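Local coordinates for protein endo-polygalacturonase (Pectobacterium carotovorum subsp. carotovorum, PDB 1BHE) that hydrolyses the alpha-1,4-galacturonosyl linkages of polygalacturonic acid, contributing to the maceration and soft-rotting of plant tissue, at residues T186-T191 and I214-I219; R199-I204 and I219-D224; V226-Y231 and H251-G256. All blocks are in the same frame, centred on the assembly; numbering follows the deposited sequence.

Contact 1. Residues T186-T191 and I214-I219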
ATOM      1  N   THR A 186       4.169   8.616   7.639  1.00  4.86           N
ATOM      2  CA  THR A 186       3.663   7.927   8.824  1.00  5.08           C
ATOM      3  C   THR A 186       2.181   7.595   8.624  1.00  5.48           C
ATOM      4  O   THR A 186       1.378   8.508   8.429  1.00  4.49           O
ATOM      5  CB  THR A 186       3.815   8.793  10.085  1.00  5.75           C
ATOM      6  OG1 THR A 186       5.210   8.979  10.375  1.00  6.21           O
ATOM      7  CG2 THR A 186       3.163   8.151  11.310  1.00  5.86           C
ATOM      8  N   ALA A 187       1.857   6.310   8.674  1.00  5.11           N
ATOM      9  CA  ALA A 187       0.470   5.851   8.634  1.00  5.20           C
ATOM     10  C   ALA A 187       0.215   5.255  10.033  1.00  5.95           C
ATOM     11  O   ALA A 187       0.968   4.380  10.457  1.00  5.60           O
ATOM     12  CB  ALA A 187       0.208   4.837   7.548  1.00  5.45           C
ATOM     13  N   TRP A 188      -0.733   5.812  10.763  1.00  6.49           N
ATOM     14  CA  TRP A 188      -0.979   5.393  12.152  1.00  7.10           C
ATOM     15  C   TRP A 188      -2.478   5.300  12.383  1.00  6.69           C
ATOM     16  O   TRP A 188      -3.215   6.202  11.992  1.00  6.17           O
ATOM     17  CB  TRP A 188      -0.339   6.423  13.068  1.00  7.18           C
ATOM     18  CG  TRP A 188      -0.278   6.117  14.529  1.00  8.31           C
ATOM     19  CD1 TRP A 188      -1.307   5.790  15.364  1.00  8.25           C
ATOM     20  CD2 TRP A 188       0.906   6.142  15.343  1.00  8.91           C
ATOM     21  NE1 TRP A 188      -0.839   5.600  16.644  1.00  8.80           N
ATOM     22  CE2 TRP A 188       0.519   5.813  16.655  1.00  9.27           C
ATOM     23  CE3 TRP A 188       2.253   6.421  15.082  1.00  9.41           C
ATOM     24  CZ2 TRP A 188       1.434   5.742  17.702  1.00  9.46           C
ATOM     25  CZ3 TRP A 188       3.159   6.348  16.123  1.00  9.81           C
ATOM     26  CH2 TRP A 188       2.743   6.019  17.423  1.00  9.95           C
ATOM     27  N   LYS A 189      -2.957   4.176  12.907  1.00  6.84           N
ATOM     28  CA  LYS A 189      -4.398   3.977  13.067  1.00  7.62           C
ATOM     29  C   LYS A 189      -5.116   4.099  11.728  1.00  7.24           C
ATOM     30  O   LYS A 189      -6.204   4.650  11.623  1.00  7.27           O
ATOM     31  CB  LYS A 189      -4.982   4.915  14.127  1.00  8.51           C
ATOM     32  CG  LYS A 189      -4.806   4.339  15.535  1.00  9.83           C
ATOM     33  CD  LYS A 189      -5.086   5.374  16.614  1.00 11.02           C
ATOM     34  CE  LYS A 189      -4.952   4.761  18.011  1.00 12.09           C
ATOM     35  NZ  LYS A 189      -5.004   5.827  19.063  1.00 12.39           N
ATOM     36  N   THR A 190      -4.512   3.541  10.678  1.00  7.69           N
ATOM     37  CA  THR A 190      -5.099   3.557   9.346  1.00  7.58           C
ATOM     38  C   THR A 190      -5.830   2.230   9.159  1.00  7.48           C
ATOM     39  O   THR A 190      -5.239   1.179   9.412  1.00  8.09           O
ATOM     40  CB  THR A 190      -4.043   3.729   8.242  1.00  7.33           C
ATOM     41  OG1 THR A 190      -3.506   5.058   8.293  1.00  8.00           O
ATOM     42  CG2 THR A 190      -4.641   3.520   6.858  1.00  7.37           C
ATOM     43  N   THR A 191      -7.097   2.296   8.771  1.00  6.63           N
ATOM     44  CA  THR A 191      -7.846   1.068   8.499  1.00  7.19           C
ATOM     45  C   THR A 191      -8.051   0.946   6.995  1.00  7.07           C
ATOM     46  O   THR A 191      -8.506   1.906   6.381  1.00  6.79           O
ATOM     47  CB  THR A 191      -9.206   1.053   9.227  1.00  7.03           C
ATOM     48  OG1 THR A 191      -8.933   1.009  10.636  1.00  7.56           O
ATOM     49  CG2 THR A 191     -10.028  -0.170   8.848  1.00  7.75           C
ATOM     50  N   ILE A 214       4.598   2.471   9.613  1.00  5.73           N
ATOM     51  CA  ILE A 214       3.207   2.004   9.518  1.00  6.39           C
ATOM     52  C   ILE A 214       2.911   1.364  10.883  1.00  7.04           C
ATOM     53  O   ILE A 214       3.554   0.367  11.220  1.00  7.26           O
ATOM     54  CB  ILE A 214       2.947   1.043   8.362  1.00  6.75           C
ATOM     55  CG1 ILE A 214       3.226   1.696   7.002  1.00  6.10           C
ATOM     56  CG2 ILE A 214       1.500   0.548   8.421  1.00  7.20           C
ATOM     57  CD1 ILE A 214       3.219   0.757   5.815  1.00  7.92           C
ATOM     58  N   ALA A 215       2.053   1.984  11.690  1.00  7.42           N
ATOM     59  CA  ALA A 215       1.811   1.476  13.039  1.00  7.76           C
ATOM     60  C   ALA A 215       0.366   1.542  13.491  1.00  7.79           C
ATOM     61  O   ALA A 215      -0.439   2.361  13.047  1.00  7.34           O
ATOM     62  CB  ALA A 215       2.666   2.270  14.033  1.00  7.69           C
ATOM     63  N   TYR A 216      -0.013   0.600  14.362  1.00  8.37           N
ATOM     64  CA  TYR A 216      -1.357   0.528  14.923  1.00  9.40           C
ATOM     65  C   TYR A 216      -2.445   0.580  13.864  1.00  8.61           C
ATOM     66  O   TYR A 216      -3.487   1.214  14.049  1.00  9.19           O
ATOM     67  CB  TYR A 216      -1.530   1.659  15.951  1.00 11.23           C
ATOM     68  CG  TYR A 216      -0.589   1.490  17.129  1.00 13.11           C
ATOM     69  CD1 TYR A 216      -0.832   0.530  18.098  1.00 14.24           C
ATOM     70  CD2 TYR A 216       0.550   2.279  17.247  1.00 13.84           C
ATOM     71  CE1 TYR A 216       0.040   0.363  19.169  1.00 15.30           C
ATOM     72  CE2 TYR A 216       1.426   2.115  18.304  1.00 14.93           C
ATOM     73  CZ  TYR A 216       1.157   1.164  19.266  1.00 15.52           C
ATOM     74  OH  TYR A 216       2.029   1.003  20.320  1.00 16.96           O
ATOM     75  N   SER A 217      -2.219  -0.095  12.747  1.00  8.13           N
ATOM     76  CA  SER A 217      -3.138  -0.093  11.624  1.00  8.33           C
ATOM     77  C   SER A 217      -3.705  -1.479  11.360  1.00  8.79           C
ATOM     78  O   SER A 217      -3.234  -2.486  11.885  1.00  8.51           O
ATOM     79  CB  SER A 217      -2.423   0.486  10.394  1.00  8.54           C
ATOM     80  OG  SER A 217      -2.087   1.849  10.622  1.00  8.37           O
ATOM     81  N   ASN A 218      -4.760  -1.512  10.564  1.00  8.88           N
ATOM     82  CA  ASN A 218      -5.487  -2.745  10.256  1.00  8.86           C
ATOM     83  C   ASN A 218      -5.695  -2.828   8.753  1.00  8.43           C
ATOM     84  O   ASN A 218      -6.408  -1.991   8.193  1.00  7.71           O
ATOM     85  CB  ASN A 218      -6.826  -2.689  11.001  1.00 10.45           C
ATOM     86  CG  ASN A 218      -7.477  -4.061  11.025  1.00 12.39           C
ATOM     87  OD1 ASN A 218      -7.655  -4.639   9.955  1.00 12.98           O
ATOM     88  ND2 ASN A 218      -7.780  -4.555  12.219  1.00 12.63           N
ATOM     89  N   ILE A 219      -5.018  -3.766   8.095  1.00  7.40           N
ATOM     90  CA  ILE A 219      -5.093  -3.844   6.635  1.00  7.44           C
ATOM     91  C   ILE A 219      -5.627  -5.171   6.124  1.00  7.26           C
ATOM     92  O   ILE A 219      -5.028  -6.224   6.323  1.00  8.03           O
ATOM     93  CB  ILE A 219      -3.711  -3.566   6.005  1.00  7.70           C
ATOM     94  CG1 ILE A 219      -3.182  -2.183   6.410  1.00  8.06           C
ATOM     95  CG2 ILE A 219      -3.772  -3.656   4.484  1.00  7.67           C
ATOM     96  CD1 ILE A 219      -1.745  -1.921   6.005  1.00  7.37           C
TER
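Trp-188 lays its indole against Tyr-216 on the outside of the coil. CG is anti to the backbone N (chi1 -171°), which lays the ring beside Ala-215 and Tyr-216. CB and CG of Trp-188 pass Ala-215 O. Farther out, CE3 of Trp-188 reaches CB of Ala-215 at 4.3 Å. NE1, CE2 and CZ2 come alongside CD2 of Tyr-216, with Trp-188 CE2 3.6 Å from Tyr-216 CD2. The same face of the indole meets Ala-215 CB and Tyr-216 CD2, both toward its rim. The two ring planes are 34° apart, so the pair is oblique. The two side chains point the same way. His-244 stacks on Tyr-216, and Val-6, Glu-8 and Pro-9 of the N-terminal region also touch Trp-188.

The backbones are parallel strands on successive coils of the right-handed parallel beta-helix of glycoside hydrolase family 28. Ala-187 pairs with Ile-214, Trp-188 with Ala-215 and Thr-191 with Asn-218. The chain turns a corner at Lys-189. Before it, Ala-215 N bonds to Ala-187 O at 2.9 Å. After it, Asn-218 N bonds to Thr-190 O at 3.0 Å.

At the corner the Ser-217 hydroxyl stands in for a backbone acceptor. Thr-190 N donates to Ser-217 OG at 3.0 Å, with an N-H...O angle of 162°. Ser-217 OG in turn donates to Ala-215 O at 3.0 Å, from above the carbonyl plane. Ala-215 O also accepts from Lys-189 N, which lies in that plane. Two donors therefore grip this one oxygen. The extended Lys-189 chain passes Tyr-216 O with its CG and ends in a salt bridge to Glu-8. On the face away from Trp-188 and Ala-215, Ala-187 CB meets Ile-214 CG1 at 4.4 Å.

Contact 2. Residues R199-I204 and I219-D224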
ATOM      1  N   ARG A 199      -8.532  -7.708  -7.338  1.00 11.67           N
ATOM      2  CA  ARG A 199      -7.135  -7.706  -7.746  1.00 12.39           C
ATOM      3  C   ARG A 199      -6.598  -6.283  -7.872  1.00 11.97           C
ATOM      4  O   ARG A 199      -7.347  -5.326  -8.089  1.00 11.72           O
ATOM      5  CB  ARG A 199      -6.956  -8.448  -9.078  1.00 13.05           C
ATOM      6  CG  ARG A 199      -7.258  -9.939  -8.999  1.00 13.81           C
ATOM      7  CD  ARG A 199      -6.126 -10.728  -8.352  1.00 14.29           C
ATOM      8  NE  ARG A 199      -6.040 -10.578  -6.907  1.00 13.96           N
ATOM      9  CZ  ARG A 199      -6.794 -11.183  -6.003  1.00 14.16           C
ATOM     10  NH1 ARG A 199      -7.737 -12.046  -6.373  1.00 14.16           N
ATOM     11  NH2 ARG A 199      -6.634 -10.951  -4.708  1.00 13.66           N
ATOM     12  N   ASN A 200      -5.284  -6.151  -7.724  1.00 11.00           N
ATOM     13  CA  ASN A 200      -4.594  -4.878  -7.912  1.00 11.23           C
ATOM     14  C   ASN A 200      -4.913  -3.856  -6.829  1.00 10.29           C
ATOM     15  O   ASN A 200      -5.019  -2.662  -7.115  1.00  9.16           O
ATOM     16  CB  ASN A 200      -5.017  -4.340  -9.287  1.00 12.89           C
ATOM     17  CG  ASN A 200      -3.985  -3.485  -9.971  1.00 14.20           C
ATOM     18  OD1 ASN A 200      -2.800  -3.807  -9.965  1.00 15.32           O
ATOM     19  ND2 ASN A 200      -4.452  -2.402 -10.588  1.00 15.06           N
ATOM     20  N   THR A 201      -5.090  -4.313  -5.597  1.00  8.37           N
ATOM     21  CA  THR A 201      -5.501  -3.439  -4.501  1.00  7.63           C
ATOM     22  C   THR A 201      -4.519  -3.394  -3.344  1.00  6.91           C
ATOM     23  O   THR A 201      -4.923  -3.451  -2.175  1.00  6.35           O
ATOM     24  CB  THR A 201      -6.876  -3.934  -3.988  1.00  7.53           C
ATOM     25  OG1 THR A 201      -6.778  -5.352  -3.797  1.00  7.21           O
ATOM     26  CG2 THR A 201      -7.975  -3.622  -4.990  1.00  7.04           C
ATOM     27  N   ASP A 202      -3.232  -3.210  -3.652  1.00  5.84           N
ATOM     28  CA  ASP A 202      -2.220  -3.114  -2.601  1.00  5.71           C
ATOM     29  C   ASP A 202      -2.665  -2.073  -1.572  1.00  5.66           C
ATOM     30  O   ASP A 202      -3.250  -1.052  -1.952  1.00  4.92           O
ATOM     31  CB  ASP A 202      -0.852  -2.724  -3.139  1.00  5.75           C
ATOM     32  CG  ASP A 202      -0.160  -3.770  -3.979  1.00  6.74           C
ATOM     33  OD1 ASP A 202      -0.764  -4.809  -4.311  1.00  6.84           O
ATOM     34  OD2 ASP A 202       1.021  -3.562  -4.328  1.00  5.99           O
ATOM     35  N   GLY A 203      -2.354  -2.346  -0.310  1.00  5.13           N
ATOM     36  CA  GLY A 203      -2.735  -1.445   0.765  1.00  5.55           C
ATOM     37  C   GLY A 203      -1.868  -0.200   0.829  1.00  5.74           C
ATOM     38  O   GLY A 203      -2.325   0.898   0.503  1.00  6.12           O
ATOM     39  N   ILE A 204      -0.650  -0.330   1.344  1.00  5.47           N
ATOM     40  CA  ILE A 204       0.280   0.776   1.470  1.00  4.77           C
ATOM     41  C   ILE A 204       1.636   0.391   0.874  1.00  4.63           C
ATOM     42  O   ILE A 204       2.287  -0.519   1.386  1.00  4.90           O
ATOM     43  CB  ILE A 204       0.527   1.225   2.927  1.00  4.70           C
ATOM     44  CG1 ILE A 204      -0.769   1.641   3.627  1.00  4.95           C
ATOM     45  CG2 ILE A 204       1.516   2.388   2.923  1.00  4.71           C
ATOM     46  CD1 ILE A 204      -0.603   1.999   5.086  1.00  5.49           C
ATOM     47  N   ILE A 219      -5.018  -3.766   8.095  1.00  7.40           N
ATOM     48  CA  ILE A 219      -5.093  -3.844   6.635  1.00  7.44           C
ATOM     49  C   ILE A 219      -5.627  -5.171   6.124  1.00  7.26           C
ATOM     50  O   ILE A 219      -5.028  -6.224   6.323  1.00  8.03           O
ATOM     51  CB  ILE A 219      -3.711  -3.566   6.005  1.00  7.70           C
ATOM     52  CG1 ILE A 219      -3.182  -2.183   6.410  1.00  8.06           C
ATOM     53  CG2 ILE A 219      -3.772  -3.656   4.484  1.00  7.67           C
ATOM     54  CD1 ILE A 219      -1.745  -1.921   6.005  1.00  7.37           C
ATOM     55  N   ALA A 220      -6.761  -5.114   5.433  1.00  6.91           N
ATOM     56  CA  ALA A 220      -7.379  -6.299   4.830  1.00  6.93           C
ATOM     57  C   ALA A 220      -7.774  -5.911   3.406  1.00  7.29           C
ATOM     58  O   ALA A 220      -8.558  -4.978   3.218  1.00  7.26           O
ATOM     59  CB  ALA A 220      -8.577  -6.775   5.620  1.00  6.68           C
ATOM     60  N   THR A 221      -7.209  -6.604   2.424  1.00  7.13           N
ATOM     61  CA  THR A 221      -7.485  -6.237   1.030  1.00  7.96           C
ATOM     62  C   THR A 221      -7.303  -7.440   0.122  1.00  8.57           C
ATOM     63  O   THR A 221      -7.325  -8.575   0.610  1.00  9.67           O
ATOM     64  CB  THR A 221      -6.555  -5.075   0.623  1.00  7.38           C
ATOM     65  OG1 THR A 221      -6.878  -4.601  -0.686  1.00  6.82           O
ATOM     66  CG2 THR A 221      -5.090  -5.504   0.662  1.00  6.80           C
ATOM     67  N   GLY A 222      -7.174  -7.211  -1.174  1.00  8.49           N
ATOM     68  CA  GLY A 222      -7.034  -8.290  -2.134  1.00  9.78           C
ATOM     69  C   GLY A 222      -5.574  -8.647  -2.370  1.00  9.93           C
ATOM     70  O   GLY A 222      -5.207  -9.815  -2.228  1.00 10.84           O
ATOM     71  N   ASP A 223      -4.760  -7.668  -2.749  1.00  9.86           N
ATOM     72  CA  ASP A 223      -3.350  -7.952  -3.045  1.00  9.21           C
ATOM     73  C   ASP A 223      -2.465  -7.589  -1.864  1.00  8.64           C
ATOM     74  O   ASP A 223      -2.896  -7.795  -0.727  1.00  8.05           O
ATOM     75  CB  ASP A 223      -2.938  -7.294  -4.360  1.00  9.87           C
ATOM     76  CG  ASP A 223      -3.492  -8.017  -5.577  1.00 10.66           C
ATOM     77  OD1 ASP A 223      -4.263  -8.995  -5.435  1.00 11.25           O
ATOM     78  OD2 ASP A 223      -3.170  -7.616  -6.715  1.00 10.68           O
ATOM     79  N   ASP A 224      -1.208  -7.214  -2.082  1.00  8.03           N
ATOM     80  CA  ASP A 224      -0.287  -7.013  -0.965  1.00  8.66           C
ATOM     81  C   ASP A 224      -0.813  -6.062   0.096  1.00  8.02           C
ATOM     82  O   ASP A 224      -1.249  -4.962  -0.224  1.00  8.04           O
ATOM     83  CB  ASP A 224       1.066  -6.499  -1.471  1.00  8.44           C
ATOM     84  CG  ASP A 224       1.902  -7.628  -2.047  1.00  9.67           C
ATOM     85  OD1 ASP A 224       1.933  -8.718  -1.433  1.00 10.61           O
ATOM     86  OD2 ASP A 224       2.524  -7.413  -3.106  1.00 10.44           O
TER
HETATM   87  O   HOH W   1      -1.133  -5.680  -6.953  1.00 13.87           O
HETATM   88  O   HOH W   2       2.723  -5.392  -5.218  1.00 16.97           O
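Arg-199 brings the edge of its guanidinium to the carboxylate of Asp-223. The groups are nearly coplanar, with planes 11° apart. The arginine chain bends at chi2 and chi3, and this turns its end back toward Asp-223. NE of Arg-199 forms a salt bridge with Asp-223 OD1 at 2.8 Å, on the syn lone pair. Arg-199 NH2 bonds to OD1 nearly in line with the C-O bond, so both nitrogens grip this one oxygen side-on. NH2 also makes a weak bond to Gly-222 O. The other carboxylate oxygen, Asp-223 OD2, accepts from Asn-200 N at 2.8 Å, from above the carboxylate plane. A water donates to Asp-223 OD2 and to Asp-202 OD1, 2.8 Å from each.

Asp-202 and Asp-224 point the same way, with their OD2 atoms 4.3 Å apart. A second water donates to both of these oxygens. Arg-280 and Lys-282 form salt bridges with Asp-224.

Thr-201 and Thr-221 run alongside each other head to tail. Thr-221 OG1 donates to Thr-201 O at 2.7 Å. Thr-201 OG1 lies between its backbone N and carbonyl carbon (chi1 48°), where it accepts from Asp-223 N at 3.2 Å. The same hydroxyl bonds to Ala-198 O, just before its own segment. Deeper in, Gly-203 N bonds to Asp-224 O at 2.8 Å, and the tips of Ile-204 and Ile-219 meet.

Asp-223 is the predicted proton donor, and the cluster of Asp-202, Asp-223 and Asp-224 matches the three aspartates characteristic of the active site in family 28 polygalacturonases.

Contact 3. Residues V226-Y231 and H251-G256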
ATOM      1  N   VAL A 226       1.068  -4.663   2.385  1.00  7.22           N
ATOM      2  CA  VAL A 226       2.134  -3.685   2.281  1.00  6.85           C
ATOM      3  C   VAL A 226       3.129  -4.247   1.255  1.00  7.00           C
ATOM      4  O   VAL A 226       3.469  -5.434   1.311  1.00  7.51           O
ATOM      5  CB  VAL A 226       2.889  -3.398   3.588  1.00  6.66           C
ATOM      6  CG1 VAL A 226       4.189  -2.619   3.345  1.00  6.19           C
ATOM      7  CG2 VAL A 226       2.062  -2.608   4.591  1.00  6.33           C
ATOM      8  N   ALA A 227       3.571  -3.433   0.309  1.00  7.23           N
ATOM      9  CA  ALA A 227       4.565  -3.883  -0.666  1.00  7.31           C
ATOM     10  C   ALA A 227       5.645  -2.805  -0.757  1.00  8.16           C
ATOM     11  O   ALA A 227       5.386  -1.713  -1.266  1.00  8.01           O
ATOM     12  CB  ALA A 227       3.971  -4.187  -2.025  1.00  7.58           C
ATOM     13  N   ILE A 228       6.799  -3.109  -0.190  1.00  7.77           N
ATOM     14  CA  ILE A 228       7.951  -2.205  -0.184  1.00  8.00           C
ATOM     15  C   ILE A 228       8.742  -2.391  -1.475  1.00  8.42           C
ATOM     16  O   ILE A 228       9.155  -3.516  -1.786  1.00  8.43           O
ATOM     17  CB  ILE A 228       8.822  -2.491   1.051  1.00  7.97           C
ATOM     18  CG1 ILE A 228       8.032  -2.225   2.338  1.00  7.93           C
ATOM     19  CG2 ILE A 228      10.097  -1.658   1.057  1.00  7.87           C
ATOM     20  CD1 ILE A 228       8.652  -2.818   3.590  1.00  7.96           C
ATOM     21  N   LYS A 229       8.895  -1.339  -2.273  1.00  7.92           N
ATOM     22  CA  LYS A 229       9.542  -1.420  -3.575  1.00  8.44           C
ATOM     23  C   LYS A 229      10.637  -0.377  -3.791  1.00  9.17           C
ATOM     24  O   LYS A 229      10.619   0.710  -3.212  1.00  9.14           O
ATOM     25  CB  LYS A 229       8.521  -1.242  -4.713  1.00  8.26           C
ATOM     26  CG  LYS A 229       7.310  -2.161  -4.672  1.00  8.18           C
ATOM     27  CD  LYS A 229       6.289  -1.835  -5.751  1.00  8.89           C
ATOM     28  CE  LYS A 229       5.007  -2.628  -5.533  1.00  9.27           C
ATOM     29  NZ  LYS A 229       5.167  -4.064  -5.897  1.00  9.88           N
ATOM     30  N   ALA A 230      11.612  -0.715  -4.629  1.00  8.64           N
ATOM     31  CA  ALA A 230      12.698   0.193  -5.000  1.00  9.39           C
ATOM     32  C   ALA A 230      13.002  -0.009  -6.486  1.00 10.12           C
ATOM     33  O   ALA A 230      13.137  -1.146  -6.946  1.00  9.89           O
ATOM     34  CB  ALA A 230      13.922  -0.010  -4.136  1.00  8.93           C
ATOM     35  N   TYR A 231      13.046   1.072  -7.250  1.00 10.96           N
ATOM     36  CA  TYR A 231      13.182   1.044  -8.690  1.00 12.46           C
ATOM     37  C   TYR A 231      14.521   1.484  -9.257  1.00 12.94           C
ATOM     38  O   TYR A 231      15.174   2.389  -8.747  1.00 12.53           O
ATOM     39  CB  TYR A 231      12.102   1.966  -9.302  1.00 13.23           C
ATOM     40  CG  TYR A 231      10.698   1.457  -9.080  1.00 14.21           C
ATOM     41  CD1 TYR A 231      10.030   1.677  -7.881  1.00 15.07           C
ATOM     42  CD2 TYR A 231      10.044   0.744 -10.077  1.00 14.93           C
ATOM     43  CE1 TYR A 231       8.747   1.198  -7.681  1.00 15.12           C
ATOM     44  CE2 TYR A 231       8.765   0.262  -9.886  1.00 16.04           C
ATOM     45  CZ  TYR A 231       8.124   0.494  -8.686  1.00 16.00           C
ATOM     46  OH  TYR A 231       6.848   0.012  -8.504  1.00 17.04           O
ATOM     47  N   HIS A 251      -2.179 -10.398   0.137  1.00 10.39           N
ATOM     48  CA  HIS A 251      -1.051 -11.188  -0.344  1.00 10.57           C
ATOM     49  C   HIS A 251       0.181 -11.064   0.538  1.00 10.31           C
ATOM     50  O   HIS A 251       1.210 -11.645   0.188  1.00 10.36           O
ATOM     51  CB  HIS A 251      -0.759 -10.884  -1.813  1.00 10.90           C
ATOM     52  CG  HIS A 251      -1.789 -11.420  -2.770  1.00 11.50           C
ATOM     53  ND1 HIS A 251      -1.711 -11.187  -4.126  1.00 12.38           N
ATOM     54  CD2 HIS A 251      -2.894 -12.168  -2.596  1.00 11.36           C
ATOM     55  CE1 HIS A 251      -2.735 -11.755  -4.741  1.00 12.51           C
ATOM     56  NE2 HIS A 251      -3.469 -12.363  -3.828  1.00 12.49           N
ATOM     57  N   GLY A 252       0.093 -10.375   1.678  1.00  9.72           N
ATOM     58  CA  GLY A 252       1.206 -10.325   2.592  1.00  9.75           C
ATOM     59  C   GLY A 252       1.894  -9.031   2.944  1.00 10.12           C
ATOM     60  O   GLY A 252       1.630  -7.941   2.447  1.00  9.01           O
ATOM     61  N   MET A 253       2.807  -9.173   3.903  1.00  9.67           N
ATOM     62  CA  MET A 253       3.745  -8.140   4.333  1.00  9.98           C
ATOM     63  C   MET A 253       4.955  -8.352   3.424  1.00  9.80           C
ATOM     64  O   MET A 253       5.843  -9.158   3.720  1.00 10.59           O
ATOM     65  CB  MET A 253       4.087  -8.296   5.808  1.00 10.03           C
ATOM     66  CG  MET A 253       5.257  -7.466   6.317  1.00 10.49           C
ATOM     67  SD  MET A 253       5.009  -5.690   6.067  1.00 10.16           S
ATOM     68  CE  MET A 253       6.263  -5.342   4.840  1.00  9.93           C
ATOM     69  N   SER A 254       4.901  -7.759   2.230  1.00  9.54           N
ATOM     70  CA  SER A 254       5.873  -8.014   1.195  1.00  9.19           C
ATOM     71  C   SER A 254       6.890  -6.939   0.850  1.00  9.25           C
ATOM     72  O   SER A 254       6.736  -5.743   1.058  1.00  9.58           O
ATOM     73  CB  SER A 254       5.114  -8.348  -0.116  1.00  9.36           C
ATOM     74  OG  SER A 254       4.182  -9.397   0.088  1.00 10.25           O
ATOM     75  N   ILE A 255       7.979  -7.417   0.251  1.00  8.53           N
ATOM     76  CA  ILE A 255       9.061  -6.625  -0.313  1.00  8.50           C
ATOM     77  C   ILE A 255       9.206  -7.102  -1.765  1.00  9.64           C
ATOM     78  O   ILE A 255       9.349  -8.313  -1.963  1.00 10.41           O
ATOM     79  CB  ILE A 255      10.391  -6.755   0.424  1.00  8.44           C
ATOM     80  CG1 ILE A 255      10.336  -6.083   1.807  1.00  8.31           C
ATOM     81  CG2 ILE A 255      11.553  -6.168  -0.370  1.00  7.95           C
ATOM     82  CD1 ILE A 255      11.493  -6.472   2.712  1.00  8.54           C
ATOM     83  N   GLY A 256       9.123  -6.207  -2.739  1.00  9.79           N
ATOM     84  CA  GLY A 256       9.236  -6.608  -4.144  1.00 11.15           C
ATOM     85  C   GLY A 256       7.908  -6.376  -4.861  1.00 11.73           C
ATOM     86  O   GLY A 256       6.979  -5.841  -4.264  1.00 11.56           O
TER
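Strands 226-230 and 253-256 run parallel, 4.4 Å apart at their closest and 17° from aligned. They are neighbouring rungs of the right-handed parallel beta-helix. Val-226 pairs with Met-253, Ala-227 with Ser-254 and Ile-228 with Ile-255. Ser-254 bonds to strand 226-230 through both its N and its O: its N donates to Val-226 O and its O accepts from Ile-228 N, both at 2.9 Å. Gly-256 N continues the pattern to Ile-228 O. At the start, Val-226 N makes only a weak bond to Gly-252 O.

The face bearing Val-226, Ile-228, Met-253 and Ile-255 is buried and apolar. The Met-253 chain leaves with CG anti to the backbone N (chi1 168°) and then bends twice. This brings its methyl CE up against both Val-226 and Ile-228 of the neighbouring strand. CE of Met-253 lies 3.7 Å from Val-226 CG1 and equally far from Ile-228 CD1, while its sulfur passes Val-226 CB. Val-226 and Met-253 point the same way. CG1 of Ile-255 comes up to Ile-228 CB at 4.0 Å, the two chains crossing at a slant. Ile-240, Ile-242, Val-262 and Val-265 pack against parts of this same layer.

The other face carries Ala-227 and Ser-254, whose hydroxyl bonds to Arg-280 as well as to Asp-224. Gly-252 and Gly-256 both adopt backbone angles that call for glycine. Lys-229 has an extended chain that turns at its last bond, and its NZ also forms a salt bridge with Glu-258. That same NZ donates to Gly-256 O at 3.0 Å, from 30° outside the carbonyl plane.

The three contacts join successive coils of one beta-helix. Contact 1 and contact 2 share Ile-219 and have centres about 14 Å apart. Their apolar side chains meet where Ile-214 CD1 touches Ile-204 CG2 at 3.7 Å. Val-226 CG2 of contact 3 lies 3.8 Å from the same Ile-214 CD1, so all three share one interior. Contacts 2 and 3 also meet at the active site. Asp-223 O is 2.8 Å from His-251 N, a probable hydrogen bond, and Asp-224 OD1 is as close to Ser-254 OG. The side chains of Asp-223 and His-251, the inferred active-site histidine, approach to about 3 Å. Contact 1 lies away from this site.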